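Local coordinates for protein exopolygalacturonate lyase (Vibrio vulnificus, PDB 5A29) that probably cleaves pectate and related pectic polysaccharides by beta-elimination, as a metal-binding lyase of polysaccharide lyase family 2, at residues A[40-45]-A[503-508]; A[368-371]-A[377-380]; A[518-523]-A[540-545]. One frame throughout, in Å; residues are numbered along the deposited sequence.

Interaction 1. Residues A[40-45]-A[503-508]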
ATOM      1  N   ILE A  40       7.447 -13.186 -16.917  1.00 16.26           N
ATOM      2  CA  ILE A  40       6.470 -14.169 -16.426  1.00 19.04           C
ATOM      3  C   ILE A  40       6.988 -15.605 -16.558  1.00 22.78           C
ATOM      4  O   ILE A  40       6.853 -16.426 -15.632  1.00 19.60           O
ATOM      5  CB  ILE A  40       5.098 -13.951 -17.105  1.00 20.79           C
ATOM      6  CG1 ILE A  40       4.440 -12.620 -16.600  1.00 18.26           C
ATOM      7  CG2 ILE A  40       4.171 -15.177 -17.021  1.00 20.39           C
ATOM      8  CD1 ILE A  40       3.250 -12.175 -17.488  1.00 19.42           C
ATOM      9  N   ASP A  41       7.585 -15.917 -17.724  1.00 20.66           N
ATOM     10  CA  ASP A  41       8.141 -17.260 -17.953  1.00 23.00           C
ATOM     11  C   ASP A  41       9.220 -17.603 -16.939  1.00 20.45           C
ATOM     12  O   ASP A  41       9.226 -18.699 -16.449  1.00 23.80           O
ATOM     13  CB  ASP A  41       8.740 -17.358 -19.368  1.00 23.88           C
ATOM     14  CG  ASP A  41       7.656 -17.359 -20.449  1.00 32.46           C
ATOM     15  OD1 ASP A  41       6.482 -17.663 -20.118  1.00 34.01           O
ATOM     16  OD2 ASP A  41       7.959 -17.019 -21.617  1.00 36.75           O
ATOM     17  N   ASN A  42      10.091 -16.644 -16.619  1.00 19.25           N
ATOM     18  CA  ASN A  42      11.137 -16.799 -15.632  1.00 21.35           C
ATOM     19  C   ASN A  42      10.550 -17.094 -14.257  1.00 21.62           C
ATOM     20  O   ASN A  42      10.962 -18.031 -13.584  1.00 21.17           O
ATOM     21  CB  ASN A  42      12.025 -15.556 -15.571  1.00 20.88           C
ATOM     22  CG  ASN A  42      12.972 -15.464 -16.781  1.00 26.22           C
ATOM     23  OD1 ASN A  42      13.225 -16.494 -17.442  1.00 24.48           O
ATOM     24  ND2 ASN A  42      13.501 -14.300 -17.057  1.00 21.63           N
ATOM     25  N   VAL A  43       9.569 -16.284 -13.844  1.00 22.72           N
ATOM     26  CA  VAL A  43       8.959 -16.496 -12.535  1.00 21.13           C
ATOM     27  C   VAL A  43       8.346 -17.865 -12.435  1.00 21.43           C
ATOM     28  O   VAL A  43       8.517 -18.532 -11.411  1.00 21.08           O
ATOM     29  CB  VAL A  43       7.881 -15.450 -12.251  1.00 21.83           C
ATOM     30  CG1 VAL A  43       7.149 -15.801 -10.957  1.00 20.22           C
ATOM     31  CG2 VAL A  43       8.544 -14.091 -12.155  1.00 20.20           C
ATOM     32  N   LEU A  44       7.584 -18.260 -13.446  1.00 18.99           N
ATOM     33  CA  LEU A  44       6.833 -19.537 -13.352  1.00 21.54           C
ATOM     34  C   LEU A  44       7.768 -20.776 -13.390  1.00 26.31           C
ATOM     35  O   LEU A  44       7.403 -21.863 -12.885  1.00 26.50           O
ATOM     36  CB  LEU A  44       5.781 -19.653 -14.450  1.00 20.46           C
ATOM     37  CG  LEU A  44       4.604 -18.621 -14.414  1.00 23.16           C
ATOM     38  CD1 LEU A  44       3.762 -18.661 -15.688  1.00 22.94           C
ATOM     39  CD2 LEU A  44       3.749 -18.709 -13.147  1.00 23.11           C
ATOM     40  N   GLN A  45       8.944 -20.589 -13.962  1.00 24.73           N
ATOM     41  CA  GLN A  45      10.020 -21.638 -14.001  1.00 24.09           C
ATOM     42  C   GLN A  45      10.911 -21.562 -12.800  1.00 22.87           C
ATOM     43  O   GLN A  45      10.940 -22.506 -12.001  1.00 27.26           O
ATOM     44  CB  GLN A  45      10.882 -21.505 -15.286  1.00 25.82           C
ATOM     45  CG  GLN A  45      12.086 -22.470 -15.278  1.00 28.85           C
ATOM     46  CD  GLN A  45      11.614 -23.897 -15.369  1.00 32.74           C
ATOM     47  OE1 GLN A  45      10.892 -24.245 -16.296  1.00 33.99           O
ATOM     48  NE2 GLN A  45      11.965 -24.732 -14.385  1.00 36.40           N
ATOM     49  N   ARG A 503      18.632  -8.997 -16.117  1.00 21.62           N
ATOM     50  CA  ARG A 503      18.846 -10.430 -15.836  1.00 19.74           C
ATOM     51  C   ARG A 503      17.501 -11.163 -15.766  1.00 21.43           C
ATOM     52  O   ARG A 503      17.333 -12.177 -15.040  1.00 20.61           O
ATOM     53  CB  ARG A 503      19.671 -10.614 -14.539  1.00 21.99           C
ATOM     54  CG  ARG A 503      21.119 -10.130 -14.683  1.00 23.78           C
ATOM     55  CD  ARG A 503      21.897 -10.406 -13.373  1.00 26.98           C
ATOM     56  NE  ARG A 503      21.437  -9.559 -12.252  1.00 24.63           N
ATOM     57  CZ  ARG A 503      21.797  -8.286 -12.060  1.00 26.84           C
ATOM     58  NH1 ARG A 503      22.573  -7.648 -12.921  1.00 26.27           N
ATOM     59  NH2 ARG A 503      21.369  -7.622 -10.984  1.00 27.80           N
ATOM     60  N   GLY A 504      16.564 -10.731 -16.608  1.00 19.51           N
ATOM     61  CA  GLY A 504      15.319 -11.527 -16.760  1.00 18.86           C
ATOM     62  C   GLY A 504      14.198 -11.145 -15.746  1.00 18.49           C
ATOM     63  O   GLY A 504      13.100 -11.691 -15.813  1.00 19.09           O
ATOM     64  N   TYR A 505      14.496 -10.176 -14.872  1.00 19.57           N
ATOM     65  CA  TYR A 505      13.538  -9.717 -13.833  1.00 19.12           C
ATOM     66  C   TYR A 505      13.493  -8.219 -13.775  1.00 19.32           C
ATOM     67  O   TYR A 505      14.272  -7.536 -14.422  1.00 19.57           O
ATOM     68  CB  TYR A 505      14.001 -10.238 -12.445  1.00 20.56           C
ATOM     69  CG  TYR A 505      13.796 -11.733 -12.341  1.00 22.82           C
ATOM     70  CD1 TYR A 505      12.558 -12.243 -11.959  1.00 22.05           C
ATOM     71  CD2 TYR A 505      14.818 -12.641 -12.752  1.00 23.39           C
ATOM     72  CE1 TYR A 505      12.332 -13.604 -11.946  1.00 27.64           C
ATOM     73  CE2 TYR A 505      14.580 -14.001 -12.759  1.00 22.20           C
ATOM     74  CZ  TYR A 505      13.365 -14.473 -12.314  1.00 26.80           C
ATOM     75  OH  TYR A 505      13.079 -15.804 -12.324  1.00 29.79           O
ATOM     76  N   PHE A 506      12.564  -7.674 -12.958  1.00 18.21           N
ATOM     77  CA  PHE A 506      12.498  -6.243 -12.780  1.00 18.71           C
ATOM     78  C   PHE A 506      13.121  -5.847 -11.431  1.00 19.45           C
ATOM     79  O   PHE A 506      12.716  -6.386 -10.392  1.00 21.87           O
ATOM     80  CB  PHE A 506      11.021  -5.791 -12.839  1.00 17.91           C
ATOM     81  CG  PHE A 506      10.474  -5.830 -14.253  1.00 18.63           C
ATOM     82  CD1 PHE A 506      10.799  -4.813 -15.155  1.00 18.33           C
ATOM     83  CD2 PHE A 506       9.730  -6.908 -14.679  1.00 18.47           C
ATOM     84  CE1 PHE A 506      10.308  -4.803 -16.458  1.00 18.06           C
ATOM     85  CE2 PHE A 506       9.288  -6.963 -16.009  1.00 19.87           C
ATOM     86  CZ  PHE A 506       9.576  -5.922 -16.898  1.00 18.26           C
ATOM     87  N   LEU A 507      14.112  -4.956 -11.473  1.00 19.21           N
ATOM     88  CA  LEU A 507      14.897  -4.594 -10.291  1.00 22.38           C
ATOM     89  C   LEU A 507      14.958  -3.107 -10.228  1.00 20.81           C
ATOM     90  O   LEU A 507      15.083  -2.452 -11.280  1.00 20.86           O
ATOM     91  CB  LEU A 507      16.350  -5.102 -10.429  1.00 23.29           C
ATOM     92  CG  LEU A 507      16.511  -6.631 -10.389  1.00 27.03           C
ATOM     93  CD1 LEU A 507      18.018  -6.886 -10.605  1.00 24.88           C
ATOM     94  CD2 LEU A 507      16.123  -7.168  -9.005  1.00 24.85           C
ATOM     95  N   ALA A 508      14.882  -2.571  -8.993  1.00 21.88           N
ATOM     96  CA  ALA A 508      14.914  -1.114  -8.777  1.00 21.76           C
ATOM     97  C   ALA A 508      16.357  -0.569  -8.981  1.00 26.76           C
ATOM     98  O   ALA A 508      16.534   0.606  -9.258  1.00 26.39           O
ATOM     99  CB  ALA A 508      14.389  -0.760  -7.346  1.00 24.30           C
TER
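The Asn-42 side chain overlaps the phenol end of Tyr-505. Its CB sits 3.4 Å from Tyr-505 OH and 3.7 Å from Tyr-505 CZ, meeting the ring obliquely. Val-43, the next residue of helix 27-46, adds its CG2 methyl, which lies 3.8 Å from Tyr-505 CE1. The tyrosine thus reaches across to the helix and lodges against two consecutive residues.

The polar part of the contact belongs to the Asn-42 amide. Its CG stands beside the backbone N (chi1 -74°), and the amide extends from there to Gly-504. Asn-42 ND2 donates to Gly-504 O at 2.9 Å. The N-H...O angle is 164°. The acceptor lies in the plane of the amide, but the nitrogen meets the carbonyl from its flank, with a C=O...N angle of 107°. It is also tilted from the carbonyl plane.

Around this pair, Phe-90 of helix 88-101 packs on Val-43, and Ala-515 of strand 514-516 packs on Tyr-505. Arg-66 NH1 hydrogen-bonds to the Arg-503 carbonyl.

Arg-503 and Gly-504 both have positive phi and join the short antiparallel strands 501-502 and 505-506. Their backbone angles are those of a type I' turn. Asn-42 therefore ties helix 27-46, the first of the modelled chain, to the tight turn of a beta-hairpin with a two-residue loop.

Interaction 2. Residues A[368-371]-A[377-380]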
ATOM      1  N   ARG A 368      -3.049  22.474   0.528  1.00 17.32           N
ATOM      2  CA  ARG A 368      -3.021  23.913   0.794  1.00 17.28           C
ATOM      3  C   ARG A 368      -2.072  24.238   1.930  1.00 18.39           C
ATOM      4  O   ARG A 368      -1.507  25.312   1.946  1.00 18.87           O
ATOM      5  CB  ARG A 368      -4.442  24.447   1.183  1.00 18.84           C
ATOM      6  CG  ARG A 368      -5.410  24.350   0.014  1.00 20.22           C
ATOM      7  CD  ARG A 368      -6.815  24.931   0.399  1.00 23.36           C
ATOM      8  NE  ARG A 368      -7.643  25.048  -0.814  1.00 24.66           N
ATOM      9  CZ  ARG A 368      -8.819  25.686  -0.846  1.00 34.96           C
ATOM     10  NH1 ARG A 368      -9.304  26.281   0.257  1.00 32.85           N
ATOM     11  NH2 ARG A 368      -9.478  25.817  -1.988  1.00 31.05           N
ATOM     12  N   LEU A 369      -1.898  23.322   2.857  1.00 17.09           N
ATOM     13  CA  LEU A 369      -1.030  23.553   4.046  1.00 18.11           C
ATOM     14  C   LEU A 369       0.422  23.097   3.791  1.00 21.98           C
ATOM     15  O   LEU A 369       1.341  23.698   4.307  1.00 22.09           O
ATOM     16  CB  LEU A 369      -1.552  22.691   5.226  1.00 19.03           C
ATOM     17  CG  LEU A 369      -2.972  23.067   5.689  1.00 19.52           C
ATOM     18  CD1 LEU A 369      -3.286  22.148   6.884  1.00 21.65           C
ATOM     19  CD2 LEU A 369      -2.929  24.530   6.101  1.00 22.30           C
ATOM     20  N   ALA A 370       0.612  22.023   3.032  1.00 20.72           N
ATOM     21  CA  ALA A 370       1.917  21.316   2.996  1.00 18.97           C
ATOM     22  C   ALA A 370       2.678  21.538   1.692  1.00 20.88           C
ATOM     23  O   ALA A 370       3.901  21.354   1.659  1.00 20.57           O
ATOM     24  CB  ALA A 370       1.705  19.824   3.170  1.00 18.62           C
ATOM     25  N   TYR A 371       1.999  21.942   0.611  1.00 18.95           N
ATOM     26  CA  TYR A 371       2.686  21.904  -0.693  1.00 19.42           C
ATOM     27  C   TYR A 371       3.395  23.198  -0.958  1.00 21.38           C
ATOM     28  O   TYR A 371       2.868  24.271  -0.680  1.00 19.44           O
ATOM     29  CB  TYR A 371       1.672  21.660  -1.855  1.00 18.53           C
ATOM     30  CG  TYR A 371       2.316  21.420  -3.204  1.00 16.84           C
ATOM     31  CD1 TYR A 371       3.062  20.231  -3.445  1.00 20.16           C
ATOM     32  CD2 TYR A 371       2.113  22.294  -4.265  1.00 18.59           C
ATOM     33  CE1 TYR A 371       3.640  19.994  -4.689  1.00 18.94           C
ATOM     34  CE2 TYR A 371       2.721  22.074  -5.487  1.00 17.87           C
ATOM     35  CZ  TYR A 371       3.451  20.880  -5.684  1.00 22.04           C
ATOM     36  OH  TYR A 371       4.014  20.563  -6.894  1.00 23.09           O
ATOM     37  N   THR A 377       7.880  20.672  -3.338  1.00 18.43           N
ATOM     38  CA  THR A 377       8.122  19.849  -2.151  1.00 17.67           C
ATOM     39  C   THR A 377       6.898  19.811  -1.241  1.00 17.89           C
ATOM     40  O   THR A 377       6.021  20.658  -1.411  1.00 17.86           O
ATOM     41  CB  THR A 377       9.328  20.317  -1.327  1.00 20.65           C
ATOM     42  OG1 THR A 377       9.146  21.706  -1.043  1.00 21.51           O
ATOM     43  CG2 THR A 377      10.627  20.122  -2.168  1.00 22.95           C
ATOM     44  N   ILE A 378       6.890  18.840  -0.316  1.00 17.88           N
ATOM     45  CA  ILE A 378       5.819  18.655   0.689  1.00 18.27           C
ATOM     46  C   ILE A 378       6.483  18.973   2.059  1.00 17.32           C
ATOM     47  O   ILE A 378       7.467  18.303   2.421  1.00 19.86           O
ATOM     48  CB  ILE A 378       5.286  17.213   0.714  1.00 19.90           C
ATOM     49  CG1 ILE A 378       4.766  16.719  -0.664  1.00 24.83           C
ATOM     50  CG2 ILE A 378       4.171  17.052   1.803  1.00 21.25           C
ATOM     51  CD1 ILE A 378       3.940  17.736  -1.301  1.00 33.96           C
ATOM     52  N   LYS A 379       6.021  20.002   2.754  1.00 19.96           N
ATOM     53  CA  LYS A 379       6.549  20.332   4.115  1.00 20.93           C
ATOM     54  C   LYS A 379       6.102  19.323   5.172  1.00 21.74           C
ATOM     55  O   LYS A 379       4.963  18.822   5.088  1.00 19.95           O
ATOM     56  CB  LYS A 379       6.001  21.714   4.514  1.00 25.27           C
ATOM     57  CG  LYS A 379       6.536  22.797   3.596  1.00 29.16           C
ATOM     58  CD  LYS A 379       5.950  24.140   3.992  1.00 32.82           C
ATOM     59  CE  LYS A 379       4.575  24.311   3.353  1.00 40.81           C
ATOM     60  NZ  LYS A 379       4.333  25.734   2.967  1.00 52.60           N
ATOM     61  N   PRO A 380       6.941  19.093   6.237  1.00 20.44           N
ATOM     62  CA  PRO A 380       6.534  18.239   7.361  1.00 19.65           C
ATOM     63  C   PRO A 380       5.667  19.058   8.352  1.00 21.52           C
ATOM     64  O   PRO A 380       6.166  19.949   9.079  1.00 21.55           O
ATOM     65  CB  PRO A 380       7.883  17.835   8.024  1.00 18.05           C
ATOM     66  CG  PRO A 380       8.776  19.033   7.754  1.00 18.62           C
ATOM     67  CD  PRO A 380       8.354  19.553   6.374  1.00 19.97           C
TER
HETATM   68  O   HOH W   1       1.960  25.654   1.595  1.00 52.92           O
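Lys-379 meets the end of helix 353-370 first through its backbone. Lys-379 N donates to Ala-370 O at 2.7 Å. The bond is nearly straight, with 172° at the hydrogen, and the donor lies in the carbonyl plane. Ala-370 O also receives a CA-H...O contact from Ile-378, whose CA is 3.5 Å away. Two neighbouring residues of 377-380 thus converge on one carbonyl oxygen at the helix end.

The lysine side chain supplies a water-mediated link. It runs past Ala-370 O and bends near its end, so that Lys-379 CE comes within 3.4 Å of Leu-369 O. Lys-379 NZ then donates to a water at 2.7 Å. That water lies 2.8 Å from Tyr-371 O and is positioned to donate to it. Its link to Leu-369 O is longer and weak. The ammonium group probably finds a favourable field here, beside the carbonyls that close the helix.

The motif is a helix running directly into a beta-hairpin. Tyr-371 is the first residue to leave helical geometry. It pairs with Ile-378 as an antiparallel, non-hydrogen-bonded pair between the short strand 371-372 and the weakly bonded strand 377-378, and both side chains lie on the same face.

Apolar contacts gather round Ile-378. The Tyr-371 ring swings out with CG opposite the backbone N (chi1 -172°). Ile-378 CD1 touches the ring at its edge, in plane, 3.4 Å from Tyr-371 CD1. The other branch, Ile-378 CG2, turns to Ala-370 CB at 4.0 Å. Farther out, Leu-435 and Met-439 of helix 430-442 pack on the tyrosine, whose hydroxyl bonds to Asn-438.

Interaction 3. Residues A[518-523]-A[540-545]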
ATOM      1  N   ASP A 518       6.752  -9.427  -6.718  1.00 20.13           N
ATOM      2  CA  ASP A 518       5.665  -8.413  -6.589  1.00 25.96           C
ATOM      3  C   ASP A 518       5.977  -7.104  -7.289  1.00 24.20           C
ATOM      4  O   ASP A 518       5.282  -6.140  -7.120  1.00 18.96           O
ATOM      5  CB  ASP A 518       5.382  -8.134  -5.108  1.00 26.99           C
ATOM      6  CG  ASP A 518       3.852  -8.167  -4.779  1.00 34.83           C
ATOM      7  OD1 ASP A 518       3.108  -8.875  -5.523  1.00 30.54           O
ATOM      8  OD2 ASP A 518       3.444  -7.540  -3.746  1.00 33.09           O
ATOM      9  N   ALA A 519       7.021  -7.076  -8.127  1.00 20.07           N
ATOM     10  CA  ALA A 519       7.356  -5.865  -8.916  1.00 20.37           C
ATOM     11  C   ALA A 519       6.085  -5.311  -9.645  1.00 17.91           C
ATOM     12  O   ALA A 519       5.264  -6.058 -10.218  1.00 20.23           O
ATOM     13  CB  ALA A 519       8.420  -6.255  -9.956  1.00 19.23           C
ATOM     14  N   ILE A 520       5.974  -4.005  -9.696  1.00 16.61           N
ATOM     15  CA  ILE A 520       4.770  -3.452 -10.360  0.50 17.29           C
ATOM     16  C   ILE A 520       5.044  -2.974 -11.788  1.00 17.48           C
ATOM     17  O   ILE A 520       4.130  -2.626 -12.518  1.00 17.87           O
ATOM     18  CB  ILE A 520       4.200  -2.297  -9.554  0.50 18.61           C
ATOM     19  CG1 ILE A 520       5.269  -1.224  -9.422  0.50 16.36           C
ATOM     20  CG2 ILE A 520       3.686  -2.801  -8.198  0.50 21.38           C
ATOM     21  CD1 ILE A 520       4.699   0.080  -9.007  0.50 20.84           C
ATOM     22  N   GLU A 521       6.308  -2.952 -12.207  1.00 15.77           N
ATOM     23  CA  GLU A 521       6.623  -2.576 -13.611  1.00 16.85           C
ATOM     24  C   GLU A 521       5.749  -3.386 -14.603  1.00 16.90           C
ATOM     25  O   GLU A 521       5.240  -2.782 -15.549  1.00 20.55           O
ATOM     26  CB  GLU A 521       8.117  -2.851 -13.946  1.00 18.42           C
ATOM     27  CG  GLU A 521       9.060  -1.818 -13.336  1.00 22.70           C
ATOM     28  CD  GLU A 521       9.480  -2.136 -11.860  1.00 28.76           C
ATOM     29  OE1 GLU A 521       8.957  -3.075 -11.227  1.00 26.07           O
ATOM     30  OE2 GLU A 521      10.294  -1.357 -11.306  1.00 30.44           O
ATOM     31  N   PRO A 522       5.582  -4.710 -14.395  1.00 16.91           N
ATOM     32  CA  PRO A 522       4.768  -5.490 -15.331  1.00 18.24           C
ATOM     33  C   PRO A 522       3.350  -4.989 -15.406  1.00 20.47           C
ATOM     34  O   PRO A 522       2.788  -4.861 -16.527  1.00 17.29           O
ATOM     35  CB  PRO A 522       4.723  -6.894 -14.698  1.00 24.41           C
ATOM     36  CG  PRO A 522       5.993  -6.961 -13.886  1.00 24.94           C
ATOM     37  CD  PRO A 522       6.191  -5.568 -13.361  1.00 20.39           C
ATOM     38  N   LEU A 523       2.695  -4.845 -14.256  1.00 16.31           N
ATOM     39  CA  LEU A 523       1.345  -4.204 -14.330  1.00 16.49           C
ATOM     40  C   LEU A 523       1.352  -2.860 -15.027  1.00 16.13           C
ATOM     41  O   LEU A 523       0.450  -2.565 -15.831  1.00 16.71           O
ATOM     42  CB  LEU A 523       0.687  -4.155 -12.935  1.00 17.93           C
ATOM     43  CG  LEU A 523      -0.791  -3.634 -12.932  1.00 21.21           C
ATOM     44  CD1 LEU A 523      -1.704  -4.616 -13.684  1.00 18.96           C
ATOM     45  CD2 LEU A 523      -1.279  -3.479 -11.440  1.00 21.34           C
ATOM     46  N   ALA A 540      -6.674  -5.098 -13.951  1.00 17.37           N
ATOM     47  CA  ALA A 540      -6.751  -4.839 -12.488  1.00 19.99           C
ATOM     48  C   ALA A 540      -6.151  -3.460 -12.179  1.00 21.68           C
ATOM     49  O   ALA A 540      -5.071  -3.107 -12.654  1.00 20.36           O
ATOM     50  CB  ALA A 540      -5.973  -5.918 -11.739  1.00 21.22           C
ATOM     51  N   PRO A 541      -6.839  -2.649 -11.379  1.00 20.01           N
ATOM     52  CA  PRO A 541      -6.214  -1.332 -11.134  1.00 17.21           C
ATOM     53  C   PRO A 541      -5.097  -1.432 -10.085  1.00 17.69           C
ATOM     54  O   PRO A 541      -5.084  -2.356  -9.237  1.00 18.04           O
ATOM     55  CB  PRO A 541      -7.365  -0.491 -10.538  1.00 21.84           C
ATOM     56  CG  PRO A 541      -8.234  -1.545  -9.893  1.00 21.64           C
ATOM     57  CD  PRO A 541      -8.214  -2.742 -10.863  1.00 21.05           C
ATOM     58  N   TYR A 542      -4.131  -0.521 -10.215  1.00 17.55           N
ATOM     59  CA  TYR A 542      -3.043  -0.445  -9.247  1.00 20.97           C
ATOM     60  C   TYR A 542      -3.623   0.294  -8.017  1.00 20.94           C
ATOM     61  O   TYR A 542      -4.064   1.394  -8.175  1.00 18.15           O
ATOM     62  CB  TYR A 542      -1.948   0.432  -9.853  1.00 21.22           C
ATOM     63  CG  TYR A 542      -0.849   0.730  -8.873  1.00 23.16           C
ATOM     64  CD1 TYR A 542      -0.048  -0.297  -8.366  1.00 24.07           C
ATOM     65  CD2 TYR A 542      -0.703   2.009  -8.378  1.00 24.42           C
ATOM     66  CE1 TYR A 542       0.923  -0.025  -7.393  1.00 29.56           C
ATOM     67  CE2 TYR A 542       0.265   2.285  -7.413  1.00 27.03           C
ATOM     68  CZ  TYR A 542       1.090   1.280  -6.981  1.00 28.15           C
ATOM     69  OH  TYR A 542       1.998   1.591  -5.985  1.00 32.99           O
ATOM     70  N   LEU A 543      -3.479  -0.309  -6.840  1.00 18.71           N
ATOM     71  CA  LEU A 543      -4.035   0.217  -5.599  1.00 21.70           C
ATOM     72  C   LEU A 543      -2.980   0.540  -4.544  1.00 22.50           C
ATOM     73  O   LEU A 543      -3.367   0.992  -3.448  1.00 19.66           O
ATOM     74  CB  LEU A 543      -5.069  -0.759  -5.025  1.00 19.05           C
ATOM     75  CG  LEU A 543      -6.276  -0.961  -5.985  1.00 22.56           C
ATOM     76  CD1 LEU A 543      -7.125  -2.041  -5.317  1.00 26.71           C
ATOM     77  CD2 LEU A 543      -7.052   0.322  -6.209  1.00 22.93           C
ATOM     78  N   SER A 544      -1.691   0.277  -4.869  1.00 18.97           N
ATOM     79  CA  SER A 544      -0.526   0.605  -4.016  1.00 21.28           C
ATOM     80  C   SER A 544      -0.295  -0.399  -2.922  1.00 22.40           C
ATOM     81  O   SER A 544       0.403  -0.105  -1.967  1.00 20.30           O
ATOM     82  CB  SER A 544      -0.580   2.049  -3.416  1.00 22.50           C
ATOM     83  OG  SER A 544      -1.464   2.115  -2.308  1.00 26.00           O
ATOM     84  N   GLY A 545      -0.869  -1.588  -3.031  1.00 19.48           N
ATOM     85  CA  GLY A 545      -0.584  -2.592  -2.015  1.00 24.53           C
ATOM     86  C   GLY A 545       0.831  -3.158  -2.091  1.00 29.75           C
ATOM     87  O   GLY A 545       1.349  -3.327  -3.160  1.00 22.80           O
TER
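Leu-523 forms the more buried half of this contact. It lies in the first turn of helix 521-532 and points at the backbone of 540-545, part of the loop that follows this helix and leads to strand 552-553. Its CG is trans to the backbone N (chi1 -174°), which carries both methyls across. Leu-523 CD1 comes to 3.8 Å from Ala-540 O. Leu-523 CD2 rests 4.1 Å from Tyr-542 CA and 4.3 Å from Tyr-542 CB. The leucine thus covers the start of the returning chain and the root of the tyrosine. Ala-96 of helix 88-101 also packs on this side chain.

Farther along the tyrosine the contact is lighter. Ile-520 is partly exposed, and its CG2 meets Tyr-542 CE1 obliquely at 4.0 Å. Ile-520 was modelled in two conformers, so this contact, measured in one of them, is less certain. Ala-540, next to the leucine, is likewise partly exposed.

The Tyr-542 ring has further neighbours. Within its own segment, Ser-544 N lies 3.5 Å above the plane of the ring, over its centre. Phe-471 stacks with the ring. Phe-337 of helix 331-349 and Met-468 of helix 467-480 also touch it, and the Tyr-542 carbonyl accepts a hydrogen bond from Arg-422.

The contacts between the two segments are made by methyl groups of Ile-520 and Leu-523, laid against a ring, a backbone and a carbonyl oxygen. Such chemistry implies a fit set by shape and burial rather than by directional bonds.

How the interactions relate
Interactions 1 and 3 are neighbours, with centres about 15 Å apart. Phe-506, beside the hairpin turn of interaction 1, packs on Ala-519, Glu-521 and Pro-522 of interaction 3. Helix 88-101 touches side chains of both. Interaction 2 stands apart, its centre about 38 Å from that of interaction 1 and 27 Å from that of interaction 3. Along the chain, 40-45 comes first, then both segments of interaction 2, then 503-508, and last the two segments of interaction 3. Interaction 1 thus brings the first helix to the C-terminal region, whereas interactions 2 and 3 join parts close in sequence. All three lie away from the manganese and tartrate sites, at helix ends, turns and loops of the fold.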